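Serine protease inhibitor (Schistosoma haematobium, PDB 3STO) probably inhibits serine-type endopeptidases as a serpin. Local coordinates at residues S28-D33 against D37-C42; C383-Q388 against M392-A397; L47-I52 against N338-T343; D211-P216 against L261-L266. All coordinates share one frame; numbering follows the deposited sequence.

Contact 1. Residues S28-D33 against D37-C42; sequences STVTAD and DNFLTC
V30 and T31 both bring a methyl group to the ring of F39. V30 belongs to helix 18-30 and F39 to strand 39-41, consecutive elements of the serpin fold; the strand pairs with 392-399. The tight part of the contact is made of these three side chains. V30 CG1 lies 3.8 Å from F39 CZ. T31 CG2 lies 3.8 Å from F39 CE2, on the neighbouring corner of the ring. Each approaches obliquely, and each side chain crosses that of F39 at about a right angle. The T31 methyl makes an off-centre CH-pi contact, with CG2 4.2 Å from the ring centroid. F39 holds CG anti to its backbone N (chi1 175°), which carries the ring over to the helix side. T31 keeps its hydroxyl out of this contact: OG1 is hydrogen-bonded to L27 O. The ring of F34 also meets F39, with the planes at about 45°.

The other end is loose and wet. D33 O and D37 OD2 are 4.5 Å apart and do not bond directly. A water bridges them, donating to D33 O at 3.0 Å and to D37 OD2 at 2.7 Å. Both aspartates are exposed.

No direct hydrogen bond joins the two segments. T41 OG1 does bond to Y26 OH, earlier in helix 18-30. Between residues 28-33 and 37-42 the direct contact is apolar, and water serves the polar edge.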
# COMPACT_ATOMS: atom_id res chain seq x y z
N SER A 28 11.96 4.78 -1.42
CA SER A 28 13.38 4.63 -1.78
C SER A 28 14.13 3.65 -0.93
O SER A 28 15.18 3.19 -1.34
CB SER A 28 14.16 5.94 -1.77
OG SER A 28 13.68 6.79 -0.77
N THR A 29 13.61 3.29 0.22
CA THR A 29 14.35 2.39 1.07
C THR A 29 13.84 0.99 0.91
O THR A 29 14.60 0.06 0.68
CB THR A 29 14.28 2.80 2.57
OG1 THR A 29 14.91 4.07 2.74
CG2 THR A 29 14.98 1.73 3.43
N VAL A 30 12.54 0.84 1.00
CA VAL A 30 11.93 -0.47 1.03
C VAL A 30 12.08 -1.19 -0.32
O VAL A 30 12.10 -2.40 -0.35
CB VAL A 30 10.45 -0.37 1.41
CG1 VAL A 30 9.60 0.17 0.25
CG2 VAL A 30 9.94 -1.73 1.87
N THR A 31 12.21 -0.47 -1.43
CA THR A 31 12.23 -1.19 -2.70
C THR A 31 13.62 -1.70 -3.04
O THR A 31 13.75 -2.61 -3.86
CB THR A 31 11.64 -0.40 -3.91
OG1 THR A 31 12.49 0.70 -4.24
CG2 THR A 31 10.22 0.10 -3.63
N ALA A 32 14.63 -1.14 -2.37
CA ALA A 32 16.05 -1.44 -2.65
C ALA A 32 16.39 -2.96 -2.71
O ALA A 32 17.13 -3.39 -3.59
CB ALA A 32 16.96 -0.71 -1.64
N ASP A 33 15.82 -3.75 -1.79
CA ASP A 33 16.18 -5.16 -1.65
C ASP A 33 15.27 -6.15 -2.40
O ASP A 33 15.36 -7.34 -2.19
CB ASP A 33 16.25 -5.50 -0.14
CG ASP A 33 17.39 -4.76 0.58
OD1 ASP A 33 18.43 -4.44 -0.05
OD2 ASP A 33 17.27 -4.51 1.80
N ASP A 37 12.40 -9.89 -6.70
CA ASP A 37 11.10 -10.46 -6.37
C ASP A 37 9.92 -9.67 -6.96
O ASP A 37 10.07 -8.53 -7.39
CB ASP A 37 10.93 -10.54 -4.84
CG ASP A 37 12.08 -11.27 -4.16
OD1 ASP A 37 12.42 -12.39 -4.60
OD2 ASP A 37 12.63 -10.73 -3.18
N ASN A 38 8.74 -10.27 -6.93
CA ASN A 38 7.53 -9.45 -6.95
C ASN A 38 7.54 -8.50 -5.72
O ASN A 38 8.01 -8.84 -4.64
CB ASN A 38 6.26 -10.28 -6.94
CG ASN A 38 6.07 -11.13 -8.21
OD1 ASN A 38 6.47 -10.74 -9.32
ND2 ASN A 38 5.43 -12.29 -8.04
N PHE A 39 7.04 -7.29 -5.91
CA PHE A 39 6.95 -6.36 -4.81
C PHE A 39 5.56 -5.72 -4.79
O PHE A 39 5.00 -5.41 -5.84
CB PHE A 39 8.03 -5.29 -4.91
CG PHE A 39 7.91 -4.25 -3.87
CD1 PHE A 39 8.37 -4.48 -2.57
CD2 PHE A 39 7.27 -3.04 -4.16
CE1 PHE A 39 8.24 -3.50 -1.55
CE2 PHE A 39 7.13 -2.05 -3.16
CZ PHE A 39 7.62 -2.28 -1.84
N LEU A 40 5.02 -5.50 -3.60
CA LEU A 40 3.69 -4.91 -3.45
C LEU A 40 3.65 -4.13 -2.12
O LEU A 40 3.99 -4.67 -1.08
CB LEU A 40 2.64 -6.02 -3.47
CG LEU A 40 1.19 -5.71 -3.16
CD1 LEU A 40 0.70 -4.64 -4.09
CD2 LEU A 40 0.32 -6.95 -3.26
N THR A 41 3.27 -2.86 -2.17
CA THR A 41 3.09 -2.10 -0.95
C THR A 41 2.06 -0.95 -1.03
O THR A 41 1.85 -0.34 -2.08
CB THR A 41 4.43 -1.49 -0.46
OG1 THR A 41 4.31 -1.09 0.92
CG2 THR A 41 4.82 -0.27 -1.34
N CYS A 42 1.48 -0.64 0.14
CA CYS A 42 0.61 0.53 0.31
C CYS A 42 1.11 1.55 1.37
O CYS A 42 0.89 1.40 2.57
CB CYS A 42 -0.80 0.08 0.66
SG CYS A 42 -1.68 1.46 1.42
O HOH W 1 14.92 -9.59 -4.05

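Contact 2. Residues C383-Q388 against M392-A397; sequences CFIYDQ and MPIMAA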
# COMPACT_ATOMS: atom_id res chain seq x y z
N CYS A 383 3.34 -1.39 -11.73
CA CYS A 383 2.00 -0.86 -11.78
C CYS A 383 1.58 -0.18 -10.46
O CYS A 383 2.20 -0.39 -9.41
CB CYS A 383 1.00 -1.93 -12.20
SG CYS A 383 0.91 -3.27 -11.06
N PHE A 384 0.55 0.66 -10.54
CA PHE A 384 0.09 1.43 -9.40
C PHE A 384 -1.42 1.49 -9.39
O PHE A 384 -2.05 1.47 -10.44
CB PHE A 384 0.58 2.85 -9.53
CG PHE A 384 2.08 2.99 -9.63
CD1 PHE A 384 2.86 3.10 -8.46
CD2 PHE A 384 2.69 3.08 -10.86
CE1 PHE A 384 4.22 3.28 -8.51
CE2 PHE A 384 4.07 3.25 -10.95
CZ PHE A 384 4.84 3.37 -9.77
N ILE A 385 -2.01 1.54 -8.20
CA ILE A 385 -3.34 2.12 -8.11
C ILE A 385 -3.09 3.58 -7.81
O ILE A 385 -2.49 3.91 -6.80
CB ILE A 385 -4.16 1.48 -7.05
CG1 ILE A 385 -4.38 0.02 -7.39
CG2 ILE A 385 -5.47 2.28 -6.85
CD1 ILE A 385 -4.99 -0.78 -6.25
N TYR A 386 -3.46 4.47 -8.73
CA TYR A 386 -3.10 5.87 -8.61
C TYR A 386 -4.34 6.65 -8.18
O TYR A 386 -5.43 6.41 -8.69
CB TYR A 386 -2.58 6.38 -9.97
CG TYR A 386 -2.26 7.86 -10.05
CD1 TYR A 386 -1.16 8.39 -9.40
CD2 TYR A 386 -3.07 8.73 -10.78
CE1 TYR A 386 -0.85 9.74 -9.47
CE2 TYR A 386 -2.78 10.09 -10.86
CZ TYR A 386 -1.66 10.59 -10.19
OH TYR A 386 -1.35 11.94 -10.26
N ASP A 387 -4.15 7.56 -7.22
CA ASP A 387 -5.24 8.40 -6.69
C ASP A 387 -5.23 9.79 -7.33
O ASP A 387 -4.27 10.55 -7.17
CB ASP A 387 -5.13 8.50 -5.18
CG ASP A 387 -6.31 9.22 -4.55
OD1 ASP A 387 -6.87 10.18 -5.14
OD2 ASP A 387 -6.67 8.82 -3.43
N GLN A 388 -6.29 10.14 -8.07
CA GLN A 388 -6.25 11.32 -8.93
C GLN A 388 -6.51 12.59 -8.16
O GLN A 388 -6.22 13.68 -8.63
CB GLN A 388 -7.21 11.21 -10.12
CG GLN A 388 -6.98 9.97 -10.94
CD GLN A 388 -6.88 10.25 -12.42
OE1 GLN A 388 -6.04 11.05 -12.88
NE2 GLN A 388 -7.74 9.61 -13.17
N MSE A 392 -1.19 10.73 -6.09
CA MSE A 392 -0.12 9.86 -5.67
C MSE A 392 -0.59 8.43 -5.75
O MSE A 392 -1.78 8.15 -5.81
CB MSE A 392 0.30 10.19 -4.25
CG MSE A 392 -0.71 9.70 -3.22
SE MSE A 392 -0.38 10.37 -1.38
CE MSE A 392 1.52 9.86 -1.21
N PRO A 393 0.35 7.49 -5.77
CA PRO A 393 -0.10 6.10 -5.73
C PRO A 393 -0.45 5.68 -4.32
O PRO A 393 0.24 6.00 -3.35
CB PRO A 393 1.12 5.33 -6.24
CG PRO A 393 2.30 6.18 -5.79
CD PRO A 393 1.82 7.62 -5.94
N ILE A 394 -1.55 4.98 -4.19
CA ILE A 394 -1.86 4.40 -2.91
C ILE A 394 -1.47 2.92 -2.85
O ILE A 394 -1.48 2.31 -1.80
CB ILE A 394 -3.33 4.61 -2.54
CG1 ILE A 394 -4.24 3.95 -3.56
CG2 ILE A 394 -3.65 6.13 -2.41
CD1 ILE A 394 -5.63 3.80 -3.03
N MSE A 395 -1.09 2.36 -3.99
CA MSE A 395 -0.57 1.00 -4.05
C MSE A 395 0.53 1.05 -5.14
O MSE A 395 0.33 1.61 -6.22
CB MSE A 395 -1.70 0.02 -4.34
CG MSE A 395 -1.36 -1.46 -4.38
SE MSE A 395 -0.35 -2.17 -5.92
CE MSE A 395 -1.34 -1.72 -7.56
N ALA A 396 1.70 0.51 -4.81
CA ALA A 396 2.84 0.40 -5.71
C ALA A 396 3.26 -1.07 -5.79
O ALA A 396 3.29 -1.78 -4.79
CB ALA A 396 4.03 1.31 -5.24
N ALA A 397 3.56 -1.53 -6.99
CA ALA A 397 3.81 -2.93 -7.23
C ALA A 397 4.80 -3.12 -8.36
O ALA A 397 4.80 -2.39 -9.35
CB ALA A 397 2.51 -3.69 -7.53
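I385 faces two residues, I394 and M395, and its carbonyl serves both. This is a classic beta bulge in the antiparallel hairpin of strands 381-387 and 392-399. I394 N gives I385 O the stronger bond, at 3.0 Å. The second bond, from M395 N to I385 O, is weak at 3.5 Å. In return I385 N donates to M395 O at 3.1 Å, tilted out of the carbonyl plane. M395 O also takes a CA-H...O contact from F384 CA.

Away from the bulge the pairing is regular. C383 N and A397 O bond at 3.0 Å, and A397 N returns a bond to C383 O. At the turn end D387 N reaches M392 O at 2.8 Å with an N-H...O angle of 165°. M392 N completes this pair by bonding to a lone pair of D387 O. The buried carboxylate of D387 is also provided for: OD1 meets R252 NE in a salt bridge and accepts from the backbone N of Q389 and L390.

The side chains divide between two faces. On one, F384 CD1 touches P393 CB at 3.6 Å. On the other, the bent chain of selenomethionine M395 puts CE 3.5 Å from I385 CG1.

Strand 253-260 pairs with 381-387, and strand 39-41 flanks 392-399, within sheet B of the serpin fold. F384 and Y386 pack on helix 279-283. I385 and I394 face strand 186-197.

Contact 3. Residues L47-I52 against N338-T343; sequences LFTLGI and NEFIQT
T49 and L50 of helix 43-55 receive the ring of F340 from strand 339-348. This is helix-on-sheet packing in the serpin fold, with the helix lying behind the large central sheet. The setting is consistent with the serpin shutter region.

The segment starts at L47, whose side chain turns away from the strand. Its carbonyl holds the helix turn, accepting from G51 N at 2.7 Å. F48 also looks to another partner and sets its ring edge-to-face with Y93.

T49 is the first residue to touch. Its CB points at the strand, and its side chain and F340 approach from opposite directions. A chi1 of -174° swings the F340 ring away from its own backbone N and across to the helix. T49 CG2 lies 3.4 Å from F340 CZ and 3.7 Å from F340 CE1, arriving obliquely to the ring. With T49 chi1 at -64°, CG2 is anti to the backbone N and OG1 sits beside that N. The hydroxyl is thus kept for polar partners, T119 OG1 and G45 O.

L50 follows and crosses F340 at about a right angle. L310 of helix 307-312 also packs on L50 and F340. Further on, I52 N bonds back to F48 O. The L50 contact is made by one methyl: CD1 lies in the plane of the F340 ring, at its edge, 3.6 Å from CE2.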
# COMPACT_ATOMS: atom_id res chain seq x y z
N LEU A 47 1.72 4.94 7.06
CA LEU A 47 1.47 6.26 7.66
C LEU A 47 0.35 6.27 8.71
O LEU A 47 0.52 6.83 9.78
CB LEU A 47 1.20 7.31 6.57
CG LEU A 47 1.11 8.77 7.01
CD1 LEU A 47 1.65 9.69 5.95
CD2 LEU A 47 -0.31 9.15 7.35
N PHE A 48 -0.80 5.67 8.41
CA PHE A 48 -1.90 5.59 9.36
C PHE A 48 -1.55 4.76 10.60
O PHE A 48 -1.94 5.10 11.70
CB PHE A 48 -3.16 4.98 8.72
CG PHE A 48 -3.75 5.81 7.61
CD1 PHE A 48 -3.17 7.01 7.23
CD2 PHE A 48 -4.90 5.39 6.95
CE1 PHE A 48 -3.72 7.77 6.20
CE2 PHE A 48 -5.46 6.15 5.93
CZ PHE A 48 -4.87 7.33 5.55
N THR A 49 -0.84 3.65 10.42
CA THR A 49 -0.50 2.76 11.52
C THR A 49 0.52 3.40 12.46
O THR A 49 0.31 3.47 13.67
CB THR A 49 0.09 1.49 11.00
OG1 THR A 49 -0.89 0.80 10.22
CG2 THR A 49 0.56 0.62 12.17
N LEU A 50 1.62 3.87 11.88
CA LEU A 50 2.57 4.73 12.58
C LEU A 50 1.90 5.95 13.20
O LEU A 50 2.10 6.28 14.37
CB LEU A 50 3.61 5.22 11.60
CG LEU A 50 4.97 5.38 12.23
CD1 LEU A 50 5.25 4.11 13.01
CD2 LEU A 50 5.95 5.59 11.11
N GLY A 51 1.13 6.65 12.39
CA GLY A 51 0.50 7.87 12.84
C GLY A 51 -0.42 7.64 14.02
O GLY A 51 -0.54 8.50 14.89
N ILE A 52 -1.09 6.51 14.06
CA ILE A 52 -2.06 6.31 15.12
C ILE A 52 -1.39 6.38 16.53
O ILE A 52 -1.95 6.98 17.46
CB ILE A 52 -2.87 5.04 14.89
CG1 ILE A 52 -4.25 5.17 15.50
CG2 ILE A 52 -2.13 3.81 15.40
CD1 ILE A 52 -5.19 4.12 15.00
N ASN A 338 7.29 -5.19 18.77
CA ASN A 338 8.14 -6.29 18.31
C ASN A 338 8.10 -6.39 16.78
O ASN A 338 9.15 -6.49 16.14
CB ASN A 338 7.69 -7.62 18.90
CG ASN A 338 7.87 -7.70 20.38
OD1 ASN A 338 7.00 -7.28 21.16
ND2 ASN A 338 9.02 -8.24 20.80
N GLU A 339 6.90 -6.37 16.21
CA GLU A 339 6.73 -6.52 14.76
C GLU A 339 5.74 -5.50 14.19
O GLU A 339 4.75 -5.14 14.82
CB GLU A 339 6.27 -7.93 14.40
CG GLU A 339 6.99 -9.03 15.15
CD GLU A 339 6.43 -10.42 14.82
OE1 GLU A 339 6.13 -10.69 13.63
OE2 GLU A 339 6.30 -11.25 15.75
N PHE A 340 6.03 -5.04 12.99
CA PHE A 340 5.22 -4.07 12.32
C PHE A 340 5.11 -4.64 10.90
O PHE A 340 6.06 -4.65 10.12
CB PHE A 340 5.91 -2.70 12.39
CG PHE A 340 5.10 -1.55 11.84
CD1 PHE A 340 4.22 -1.73 10.81
CD2 PHE A 340 5.24 -0.28 12.36
CE1 PHE A 340 3.49 -0.67 10.28
CE2 PHE A 340 4.51 0.79 11.84
CZ PHE A 340 3.64 0.58 10.79
N ILE A 341 3.93 -5.16 10.60
CA ILE A 341 3.74 -6.01 9.45
C ILE A 341 2.63 -5.46 8.59
O ILE A 341 1.56 -5.16 9.11
CB ILE A 341 3.39 -7.48 9.88
CG1 ILE A 341 4.58 -8.13 10.59
CG2 ILE A 341 3.09 -8.33 8.68
CD1 ILE A 341 4.19 -9.38 11.36
N GLN A 342 2.91 -5.33 7.29
CA GLN A 342 1.87 -5.04 6.30
C GLN A 342 1.57 -6.27 5.42
O GLN A 342 2.47 -6.91 4.88
CB GLN A 342 2.20 -3.80 5.44
CG GLN A 342 1.12 -3.49 4.42
CD GLN A 342 1.44 -2.24 3.60
OE1 GLN A 342 2.26 -2.28 2.68
NE2 GLN A 342 0.80 -1.13 3.93
N THR A 343 0.31 -6.63 5.32
CA THR A 343 -0.07 -7.75 4.51
C THR A 343 -1.01 -7.23 3.42
O THR A 343 -2.01 -6.56 3.71
CB THR A 343 -0.69 -8.87 5.35
OG1 THR A 343 -1.14 -9.93 4.48
CG2 THR A 343 -1.85 -8.36 6.15

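Contact 4. Residues D211-P216 against L261-L266; sequences DFYISP and LEKWSL
K263 lays its side chain across one face of the Y213 ring, at about a right angle to the tyrosine. CD stands over the ring centre, 3.9 Å from the centroid and 1° off the normal. This is a CH-pi contact. The extended chain carries NZ on to 4.4 Å from the same centroid, 33° off the normal, as an off-centre cation-pi contact. The Y213 ring stands out toward the 261-266 loop. Its opposite face is met by S215 O, 3.5 Å above the plane and offset toward the rim. The ring is therefore held between a backbone carbonyl and a lysine chain.

W264 approaches the hydroxyl end. Y213 OH lies near the indole plane, at its edge, 3.3 Å from W264 CD1. No hydrogen bond forms there. The Y213 ring and the five-membered ring of W264 have planes at 89° but meet obliquely. K263 also touches the indole: its CG sits 3.8 Å above one face, toward the rim. The lysine chain thus contacts both aromatic groups.

The site is on the surface, and all three residues also touch crystal neighbours, so the exact poses may partly reflect packing. A classic beta bulge at I214 and S215 ends strand 208-215. The arrangement is a lysine CH-pi and off-centre cation-pi contact at the surface, between the end of the 208-215/218-236 hairpin of the serpin fold and the loop after strand 253-260.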
# COMPACT_ATOMS: atom_id res chain seq x y z
N ASP A 211 2.34 -16.55 -23.75
CA ASP A 211 3.64 -16.55 -23.10
C ASP A 211 3.97 -15.26 -22.37
O ASP A 211 3.72 -14.17 -22.88
CB ASP A 211 4.75 -16.88 -24.10
CG ASP A 211 5.08 -18.36 -24.10
OD1 ASP A 211 4.24 -19.17 -23.62
OD2 ASP A 211 6.19 -18.71 -24.57
N PHE A 212 4.57 -15.38 -21.20
CA PHE A 212 5.06 -14.21 -20.46
C PHE A 212 6.56 -14.38 -20.25
O PHE A 212 7.02 -15.40 -19.71
CB PHE A 212 4.30 -14.04 -19.13
CG PHE A 212 4.65 -12.77 -18.38
CD1 PHE A 212 5.77 -12.72 -17.55
CD2 PHE A 212 3.84 -11.64 -18.49
CE1 PHE A 212 6.08 -11.57 -16.87
CE2 PHE A 212 4.14 -10.51 -17.82
CZ PHE A 212 5.27 -10.46 -16.99
N TYR A 213 7.33 -13.39 -20.69
CA TYR A 213 8.77 -13.46 -20.56
C TYR A 213 9.20 -12.93 -19.21
O TYR A 213 9.03 -11.74 -18.93
CB TYR A 213 9.45 -12.65 -21.67
CG TYR A 213 10.97 -12.65 -21.67
CD1 TYR A 213 11.69 -13.58 -22.42
CD2 TYR A 213 11.70 -11.68 -20.96
CE1 TYR A 213 13.08 -13.57 -22.46
CE2 TYR A 213 13.09 -11.65 -21.00
CZ TYR A 213 13.78 -12.60 -21.75
OH TYR A 213 15.15 -12.59 -21.80
N ILE A 214 9.75 -13.81 -18.38
CA ILE A 214 10.32 -13.42 -17.07
C ILE A 214 11.81 -13.05 -17.18
O ILE A 214 12.22 -12.01 -16.73
CB ILE A 214 10.16 -14.55 -16.07
CG1 ILE A 214 8.68 -14.92 -15.92
CG2 ILE A 214 10.77 -14.16 -14.76
CD1 ILE A 214 8.44 -16.01 -14.89
N SER A 215 12.59 -13.92 -17.81
CA SER A 215 14.01 -13.71 -18.05
C SER A 215 14.43 -14.68 -19.16
O SER A 215 13.64 -15.51 -19.57
CB SER A 215 14.79 -13.99 -16.76
OG SER A 215 14.64 -15.34 -16.34
N PRO A 216 15.69 -14.59 -19.63
CA PRO A 216 16.14 -15.47 -20.72
C PRO A 216 15.91 -16.93 -20.44
O PRO A 216 15.57 -17.69 -21.34
CB PRO A 216 17.64 -15.17 -20.80
CG PRO A 216 17.71 -13.72 -20.48
CD PRO A 216 16.63 -13.47 -19.41
N LEU A 261 10.23 -0.42 -22.57
CA LEU A 261 10.22 -0.55 -24.03
C LEU A 261 10.84 -1.84 -24.57
O LEU A 261 10.52 -2.28 -25.66
CB LEU A 261 10.80 0.70 -24.68
CG LEU A 261 9.83 1.86 -24.43
CD1 LEU A 261 10.36 3.20 -24.90
CD2 LEU A 261 8.51 1.55 -25.10
N GLU A 262 11.69 -2.50 -23.81
CA GLU A 262 12.14 -3.80 -24.27
C GLU A 262 11.94 -4.81 -23.16
O GLU A 262 11.48 -4.46 -22.08
CB GLU A 262 13.60 -3.76 -24.72
CG GLU A 262 14.56 -4.20 -23.64
CD GLU A 262 14.91 -3.09 -22.70
OE1 GLU A 262 15.86 -2.34 -23.03
OE2 GLU A 262 14.24 -2.96 -21.64
N LYS A 263 12.27 -6.06 -23.41
CA LYS A 263 11.87 -7.08 -22.47
C LYS A 263 12.95 -7.40 -21.43
O LYS A 263 12.69 -8.13 -20.49
CB LYS A 263 11.49 -8.36 -23.21
CG LYS A 263 12.69 -9.10 -23.85
CD LYS A 263 12.18 -10.19 -24.78
CE LYS A 263 13.31 -11.06 -25.26
NZ LYS A 263 12.77 -12.22 -26.06
N TRP A 264 14.16 -6.90 -21.62
CA TRP A 264 15.26 -7.40 -20.78
C TRP A 264 15.49 -6.61 -19.50
O TRP A 264 16.04 -7.17 -18.56
CB TRP A 264 16.57 -7.51 -21.57
CG TRP A 264 16.51 -8.40 -22.80
CD1 TRP A 264 16.50 -9.77 -22.84
CD2 TRP A 264 16.50 -7.96 -24.16
NE1 TRP A 264 16.47 -10.20 -24.14
CE2 TRP A 264 16.46 -9.11 -24.96
CE3 TRP A 264 16.50 -6.70 -24.76
CZ2 TRP A 264 16.39 -9.04 -26.35
CZ3 TRP A 264 16.45 -6.63 -26.11
CH2 TRP A 264 16.41 -7.79 -26.90
N SER A 265 15.09 -5.34 -19.48
CA SER A 265 15.38 -4.39 -18.40
C SER A 265 14.17 -3.56 -17.94
O SER A 265 13.32 -3.20 -18.74
CB SER A 265 16.47 -3.43 -18.84
OG SER A 265 16.64 -2.40 -17.88
N LEU A 266 14.10 -3.25 -16.66
CA LEU A 266 13.05 -2.39 -16.15
C LEU A 266 13.28 -0.92 -16.55
O LEU A 266 12.34 -0.12 -16.58
CB LEU A 266 13.00 -2.51 -14.64
CG LEU A 266 12.04 -3.46 -13.94
CD1 LEU A 266 11.25 -4.30 -14.87
CD2 LEU A 266 12.77 -4.29 -12.89

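Overall arrangement
From the N terminus, contact 1 closes first, a short loop from helix 18-30 to strand 39-41. Helix 43-55 follows at once and opens contact 3, which ties that helix to strand 339-348 and closes only at 338-343, after 285 intervening residues. Contact 4 lies wholly within that long loop, joining a hairpin end to a later loop. Contact 2 comes last, as a hairpin near the C terminus. No contacts cross. Contacts 1 and 2 meet directly: T41 N probably bonds to A396 O. Contacts 1 and 3 meet through Q342, which reaches C42 O and T41 OG1. Contacts 3 and 4 lie on opposite sides of the chain's centre, their centres about 34 Å apart.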